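Local coordinates for protein transcriptional activator, putative (Pyrococcus furiosus, PDB 1RTW) that is a putative transcriptional activator, an all-helical protein of the TENA/THI-4/PQQC family, at residues Phe2-Asn10 and Lys184-Ser195. Numbering follows the deposited sequence.
Sequences FSEELIKEN and KERAREVFKEVS
L6 lies over the ring of F191: its CB stands 3.7 Å from the ring centroid and 3° off the ring normal, a CH-pi contact over the face. L6 CD1 continues along the ring to F191 CD2 at 3.6 Å, while CD2 of L6 touches both F191 CB and R188 CA. With CG anti to the backbone N, the F191 ring is carried toward helix 2-8, where L6 CB meets it. Toward the N-terminal end, F2 presents its ring edge to the 184-188 turn, with CZ 3.9 Å from A187 CB and close to K184 O. The guanidinium of R188 is covered on one face by F2 CE1, the two planes being 69° apart, so the ring edge rests on the flat cation.

That cation meets E5 end-on: NH1 and NH2 both donate to the single oxygen OE1, which lies in the guanidinium plane. The bond from NH1 to OE1 is shorter and straighter (3.0 Å), that from NH2 to OE1 more bent (3.2 Å). R188 NE also pairs with E185 OE2, extending the bridge into a network. At the other end, N10 ND2 lies at the edge of the F191 ring and donates an almost straight bond to L6 O (2.9 Å). ND2 also donates to a water that carries the link from N10 to R188 O, and N10 OD1 packs against CA and CB of K192.

The axes of helix 2-8 and of the 184-195 part of helix 181-201 come within 10.2 Å, at -49°. The contact thus packs the N-terminal helix against helix 181-201 in the all-helical TENA/THI-4/PQQC fold, with helix 159-176 beside F2 and L6 and helix 118-142 meeting I7, A187 and F191.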
ATOM      1  N   PHE B   2     -27.785   5.624  -1.327  1.00 46.56           N
ATOM      2  CA  PHE B   2     -26.611   5.773  -2.181  1.00 40.93           C
ATOM      3  C   PHE B   2     -26.561   4.808  -3.369  1.00 39.77           C
ATOM      4  O   PHE B   2     -26.347   5.227  -4.504  1.00 36.40           O
ATOM      5  CB  PHE B   2     -25.358   5.619  -1.320  1.00 36.92           C
ATOM      6  CG  PHE B   2     -24.115   6.195  -1.929  1.00 31.86           C
ATOM      7  CD1 PHE B   2     -24.065   7.533  -2.306  1.00 30.36           C
ATOM      8  CD2 PHE B   2     -22.966   5.416  -2.065  1.00 31.51           C
ATOM      9  CE1 PHE B   2     -22.884   8.097  -2.802  1.00 28.55           C
ATOM     10  CE2 PHE B   2     -21.775   5.968  -2.562  1.00 28.76           C
ATOM     11  CZ  PHE B   2     -21.737   7.314  -2.929  1.00 28.60           C
ATOM     12  N   SER B   3     -26.786   3.524  -3.100  1.00 40.01           N
ATOM     13  CA  SER B   3     -26.756   2.486  -4.131  1.00 42.13           C
ATOM     14  C   SER B   3     -27.683   2.779  -5.302  1.00 42.32           C
ATOM     15  O   SER B   3     -27.274   2.705  -6.461  1.00 41.73           O
ATOM     16  CB  SER B   3     -27.103   1.125  -3.526  1.00 41.73           C
ATOM     17  OG  SER B   3     -28.387   1.144  -2.935  1.00 41.77           O
ATOM     18  N   GLU B   4     -28.933   3.104  -4.994  1.00 44.41           N
ATOM     19  CA  GLU B   4     -29.906   3.417  -6.025  1.00 45.70           C
ATOM     20  C   GLU B   4     -29.539   4.721  -6.718  1.00 45.77           C
ATOM     21  O   GLU B   4     -29.748   4.870  -7.923  1.00 44.43           O
ATOM     22  CB  GLU B   4     -31.314   3.456  -5.437  1.00 48.29           C
ATOM     23  CG  GLU B   4     -31.799   2.066  -5.016  1.00 51.41           C
ATOM     24  CD  GLU B   4     -33.244   2.030  -4.539  1.00 52.40           C
ATOM     25  OE1 GLU B   4     -33.962   3.047  -4.673  1.00 53.76           O
ATOM     26  OE2 GLU B   4     -33.665   0.970  -4.029  1.00 52.72           O
ATOM     27  N   GLU B   5     -28.932   5.636  -5.971  1.00 46.21           N
ATOM     28  CA  GLU B   5     -28.504   6.905  -6.543  1.00 47.45           C
ATOM     29  C   GLU B   5     -27.426   6.637  -7.591  1.00 45.15           C
ATOM     30  O   GLU B   5     -27.500   7.135  -8.718  1.00 44.95           O
ATOM     31  CB  GLU B   5     -27.936   7.816  -5.460  1.00 52.79           C
ATOM     32  CG  GLU B   5     -28.964   8.342  -4.476  1.00 60.42           C
ATOM     33  CD  GLU B   5     -28.343   9.157  -3.348  1.00 65.13           C
ATOM     34  OE1 GLU B   5     -27.229   9.704  -3.527  1.00 66.62           O
ATOM     35  OE2 GLU B   5     -28.975   9.247  -2.274  1.00 67.48           O
ATOM     36  N   LEU B   6     -26.427   5.846  -7.203  1.00 41.69           N
ATOM     37  CA  LEU B   6     -25.322   5.486  -8.080  1.00 39.38           C
ATOM     38  C   LEU B   6     -25.827   4.909  -9.393  1.00 39.96           C
ATOM     39  O   LEU B   6     -25.402   5.332 -10.467  1.00 39.70           O
ATOM     40  CB  LEU B   6     -24.417   4.469  -7.388  1.00 34.23           C
ATOM     41  CG  LEU B   6     -23.599   4.994  -6.210  1.00 30.93           C
ATOM     42  CD1 LEU B   6     -22.848   3.849  -5.577  1.00 27.85           C
ATOM     43  CD2 LEU B   6     -22.634   6.081  -6.669  1.00 23.55           C
ATOM     44  N   ILE B   7     -26.757   3.965  -9.292  1.00 41.38           N
ATOM     45  CA  ILE B   7     -27.337   3.311 -10.459  1.00 44.07           C
ATOM     46  C   ILE B   7     -28.134   4.246 -11.360  1.00 47.01           C
ATOM     47  O   ILE B   7     -28.028   4.169 -12.582  1.00 45.66           O
ATOM     48  CB  ILE B   7     -28.212   2.115 -10.028  1.00 43.15           C
ATOM     49  CG1 ILE B   7     -27.308   0.976  -9.555  1.00 42.04           C
ATOM     50  CG2 ILE B   7     -29.107   1.649 -11.175  1.00 42.93           C
ATOM     51  CD1 ILE B   7     -28.041  -0.167  -8.908  1.00 43.77           C
ATOM     52  N   LYS B   8     -28.907   5.137 -10.745  1.00 52.71           N
ATOM     53  CA  LYS B   8     -29.745   6.094 -11.463  1.00 58.02           C
ATOM     54  C   LYS B   8     -28.950   7.053 -12.353  1.00 56.45           C
ATOM     55  O   LYS B   8     -29.298   7.268 -13.515  1.00 54.64           O
ATOM     56  CB  LYS B   8     -30.595   6.886 -10.458  1.00 67.42           C
ATOM     57  CG  LYS B   8     -31.584   7.871 -11.081  1.00 77.66           C
ATOM     58  CD  LYS B   8     -32.419   8.596 -10.023  1.00 85.49           C
ATOM     59  CE  LYS B   8     -31.563   9.490  -9.130  1.00 90.67           C
ATOM     60  NZ  LYS B   8     -32.366  10.154  -8.063  1.00 96.96           N
ATOM     61  N   GLU B   9     -27.845   7.564 -11.826  1.00 54.85           N
ATOM     62  CA  GLU B   9     -27.017   8.520 -12.551  1.00 52.80           C
ATOM     63  C   GLU B   9     -26.058   7.923 -13.587  1.00 48.45           C
ATOM     64  O   GLU B   9     -25.376   8.657 -14.301  1.00 47.38           O
ATOM     65  CB  GLU B   9     -26.331   9.437 -11.531  1.00 56.17           C
ATOM     66  CG  GLU B   9     -24.874   9.790 -11.749  1.00 62.62           C
ATOM     67  CD  GLU B   9     -24.213  10.287 -10.470  1.00 66.41           C
ATOM     68  OE1 GLU B   9     -23.196  11.007 -10.560  1.00 67.88           O
ATOM     69  OE2 GLU B   9     -24.705   9.948  -9.368  1.00 68.06           O
ATOM     70  N   ASN B  10     -26.033   6.591 -13.680  1.00 44.36           N
ATOM     71  CA  ASN B  10     -25.197   5.879 -14.656  1.00 41.75           C
ATOM     72  C   ASN B  10     -26.046   4.904 -15.462  1.00 43.82           C
ATOM     73  O   ASN B  10     -25.510   4.072 -16.200  1.00 43.51           O
ATOM     74  CB  ASN B  10     -24.069   5.082 -13.983  1.00 37.05           C
ATOM     75  CG  ASN B  10     -23.014   5.962 -13.365  1.00 31.65           C
ATOM     76  OD1 ASN B  10     -22.046   6.338 -14.013  1.00 29.11           O
ATOM     77  ND2 ASN B  10     -23.190   6.282 -12.095  1.00 28.33           N
ATOM     78  N   LYS B 184     -18.497  11.426  -0.833  1.00 42.44           N
ATOM     79  CA  LYS B 184     -19.495  10.656  -1.560  1.00 42.21           C
ATOM     80  C   LYS B 184     -19.285  10.875  -3.050  1.00 42.33           C
ATOM     81  O   LYS B 184     -19.384   9.933  -3.834  1.00 42.06           O
ATOM     82  CB  LYS B 184     -20.919  11.062  -1.174  1.00 44.53           C
ATOM     83  CG  LYS B 184     -21.471  10.331   0.035  1.00 46.53           C
ATOM     84  CD  LYS B 184     -22.922  10.706   0.305  1.00 48.96           C
ATOM     85  CE  LYS B 184     -23.408  10.061   1.593  1.00 50.00           C
ATOM     86  NZ  LYS B 184     -24.857  10.274   1.874  1.00 51.86           N
ATOM     87  N   GLU B 185     -18.969  12.113  -3.433  1.00 43.08           N
ATOM     88  CA  GLU B 185     -18.733  12.455  -4.837  1.00 44.43           C
ATOM     89  C   GLU B 185     -17.538  11.702  -5.406  1.00 43.91           C
ATOM     90  O   GLU B 185     -17.537  11.326  -6.577  1.00 41.73           O
ATOM     91  CB  GLU B 185     -18.528  13.964  -5.016  1.00 46.25           C
ATOM     92  CG  GLU B 185     -19.787  14.734  -5.410  1.00 49.48           C
ATOM     93  CD  GLU B 185     -20.356  14.329  -6.771  1.00 50.65           C
ATOM     94  OE1 GLU B 185     -19.579  14.084  -7.722  1.00 50.66           O
ATOM     95  OE2 GLU B 185     -21.596  14.276  -6.892  1.00 50.97           O
ATOM     96  N   ARG B 186     -16.516  11.511  -4.576  1.00 46.34           N
ATOM     97  CA  ARG B 186     -15.317  10.782  -4.983  1.00 48.01           C
ATOM     98  C   ARG B 186     -15.753   9.367  -5.363  1.00 42.34           C
ATOM     99  O   ARG B 186     -15.380   8.854  -6.416  1.00 38.01           O
ATOM    100  CB  ARG B 186     -14.308  10.725  -3.832  1.00 58.65           C
ATOM    101  CG  ARG B 186     -13.570  12.028  -3.554  1.00 72.14           C
ATOM    102  CD  ARG B 186     -12.163  11.999  -4.134  1.00 83.10           C
ATOM    103  NE  ARG B 186     -11.417  13.213  -3.812  1.00 95.21           N
ATOM    104  CZ  ARG B 186     -10.122  13.394  -4.061  1.00102.65           C
ATOM    105  NH1 ARG B 186      -9.406  12.437  -4.640  1.00107.53           N
ATOM    106  NH2 ARG B 186      -9.540  14.541  -3.732  1.00107.68           N
ATOM    107  N   ALA B 187     -16.582   8.771  -4.512  1.00 36.84           N
ATOM    108  CA  ALA B 187     -17.100   7.433  -4.747  1.00 34.06           C
ATOM    109  C   ALA B 187     -18.006   7.431  -5.967  1.00 32.77           C
ATOM    110  O   ALA B 187     -17.971   6.493  -6.755  1.00 34.77           O
ATOM    111  CB  ALA B 187     -17.855   6.936  -3.527  1.00 31.97           C
ATOM    112  N   ARG B 188     -18.831   8.468  -6.116  1.00 31.31           N
ATOM    113  CA  ARG B 188     -19.720   8.551  -7.276  1.00 30.76           C
ATOM    114  C   ARG B 188     -18.887   8.475  -8.552  1.00 28.92           C
ATOM    115  O   ARG B 188     -19.253   7.775  -9.502  1.00 26.96           O
ATOM    116  CB  ARG B 188     -20.542   9.848  -7.266  1.00 32.51           C
ATOM    117  CG  ARG B 188     -21.556   9.945  -6.135  1.00 35.72           C
ATOM    118  CD  ARG B 188     -22.390  11.226  -6.232  1.00 40.98           C
ATOM    119  NE  ARG B 188     -22.995  11.608  -4.953  1.00 44.23           N
ATOM    120  CZ  ARG B 188     -24.151  11.137  -4.486  1.00 46.64           C
ATOM    121  NH1 ARG B 188     -24.851  10.259  -5.192  1.00 47.97           N
ATOM    122  NH2 ARG B 188     -24.596  11.522  -3.295  1.00 48.29           N
ATOM    123  N   GLU B 189     -17.753   9.175  -8.550  1.00 27.95           N
ATOM    124  CA  GLU B 189     -16.852   9.189  -9.695  1.00 30.15           C
ATOM    125  C   GLU B 189     -16.269   7.805  -9.968  1.00 28.31           C
ATOM    126  O   GLU B 189     -16.166   7.388 -11.118  1.00 26.56           O
ATOM    127  CB  GLU B 189     -15.712  10.195  -9.486  1.00 35.79           C
ATOM    128  CG  GLU B 189     -16.079  11.644  -9.809  1.00 44.64           C
ATOM    129  CD  GLU B 189     -16.558  11.832 -11.249  1.00 48.48           C
ATOM    130  OE1 GLU B 189     -16.021  11.167 -12.165  1.00 51.50           O
ATOM    131  OE2 GLU B 189     -17.484  12.644 -11.464  1.00 49.97           O
ATOM    132  N   VAL B 190     -15.868   7.106  -8.910  1.00 25.91           N
ATOM    133  CA  VAL B 190     -15.313   5.774  -9.069  1.00 24.70           C
ATOM    134  C   VAL B 190     -16.367   4.830  -9.643  1.00 23.63           C
ATOM    135  O   VAL B 190     -16.066   4.046 -10.548  1.00 22.95           O
ATOM    136  CB  VAL B 190     -14.712   5.239  -7.741  1.00 24.03           C
ATOM    137  CG1 VAL B 190     -14.368   3.773  -7.862  1.00 23.50           C
ATOM    138  CG2 VAL B 190     -13.446   6.012  -7.405  1.00 23.11           C
ATOM    139  N   PHE B 191     -17.606   4.947  -9.164  1.00 23.85           N
ATOM    140  CA  PHE B 191     -18.699   4.101  -9.654  1.00 24.07           C
ATOM    141  C   PHE B 191     -18.896   4.312 -11.160  1.00 24.39           C
ATOM    142  O   PHE B 191     -19.103   3.357 -11.917  1.00 23.53           O
ATOM    143  CB  PHE B 191     -20.007   4.393  -8.898  1.00 22.05           C
ATOM    144  CG  PHE B 191     -21.130   3.430  -9.224  1.00 21.00           C
ATOM    145  CD1 PHE B 191     -21.934   3.618 -10.352  1.00 19.17           C
ATOM    146  CD2 PHE B 191     -21.358   2.312  -8.422  1.00 20.10           C
ATOM    147  CE1 PHE B 191     -22.941   2.704 -10.679  1.00 19.70           C
ATOM    148  CE2 PHE B 191     -22.359   1.394  -8.737  1.00 19.19           C
ATOM    149  CZ  PHE B 191     -23.153   1.589  -9.868  1.00 19.28           C
ATOM    150  N   LYS B 192     -18.834   5.575 -11.579  1.00 25.32           N
ATOM    151  CA  LYS B 192     -18.980   5.940 -12.983  1.00 25.63           C
ATOM    152  C   LYS B 192     -17.863   5.317 -13.813  1.00 24.81           C
ATOM    153  O   LYS B 192     -18.113   4.702 -14.851  1.00 24.82           O
ATOM    154  CB  LYS B 192     -18.936   7.462 -13.139  1.00 29.11           C
ATOM    155  CG  LYS B 192     -18.901   7.955 -14.580  1.00 33.11           C
ATOM    156  CD  LYS B 192     -18.953   9.477 -14.650  1.00 39.19           C
ATOM    157  CE  LYS B 192     -20.257  10.006 -14.066  1.00 42.53           C
ATOM    158  NZ  LYS B 192     -20.273  11.491 -13.982  1.00 46.86           N
ATOM    159  N   GLU B 193     -16.634   5.455 -13.329  1.00 22.18           N
ATOM    160  CA  GLU B 193     -15.476   4.931 -14.027  1.00 20.17           C
ATOM    161  C   GLU B 193     -15.518   3.403 -14.095  1.00 19.69           C
ATOM    162  O   GLU B 193     -15.240   2.831 -15.149  1.00 18.90           O
ATOM    163  CB  GLU B 193     -14.192   5.444 -13.358  1.00 21.63           C
ATOM    164  CG  GLU B 193     -12.913   5.280 -14.177  1.00 23.62           C
ATOM    165  CD  GLU B 193     -12.868   6.129 -15.453  1.00 27.39           C
ATOM    166  OE1 GLU B 193     -11.933   5.920 -16.262  1.00 25.88           O
ATOM    167  OE2 GLU B 193     -13.739   7.014 -15.646  1.00 28.84           O
ATOM    168  N   VAL B 194     -15.906   2.745 -12.999  1.00 16.85           N
ATOM    169  CA  VAL B 194     -15.980   1.285 -13.008  1.00 17.75           C
ATOM    170  C   VAL B 194     -17.069   0.836 -13.987  1.00 18.72           C
ATOM    171  O   VAL B 194     -16.919  -0.183 -14.671  1.00 17.26           O
ATOM    172  CB  VAL B 194     -16.210   0.681 -11.584  1.00 16.48           C
ATOM    173  CG1 VAL B 194     -16.405  -0.842 -11.662  1.00 13.92           C
ATOM    174  CG2 VAL B 194     -15.023   0.984 -10.698  1.00 11.58           C
ATOM    175  N   SER B 195     -18.125   1.644 -14.097  1.00 20.71           N
ATOM    176  CA  SER B 195     -19.238   1.365 -15.008  1.00 20.66           C
ATOM    177  C   SER B 195     -18.764   1.329 -16.456  1.00 19.48           C
ATOM    178  O   SER B 195     -19.137   0.436 -17.215  1.00 18.82           O
ATOM    179  CB  SER B 195     -20.337   2.422 -14.853  1.00 21.96           C
ATOM    180  OG  SER B 195     -21.018   2.275 -13.625  1.00 21.66           O
TER
HETATM  181  O   HOH W   1     -21.451   8.447 -10.973  1.00 49.53           O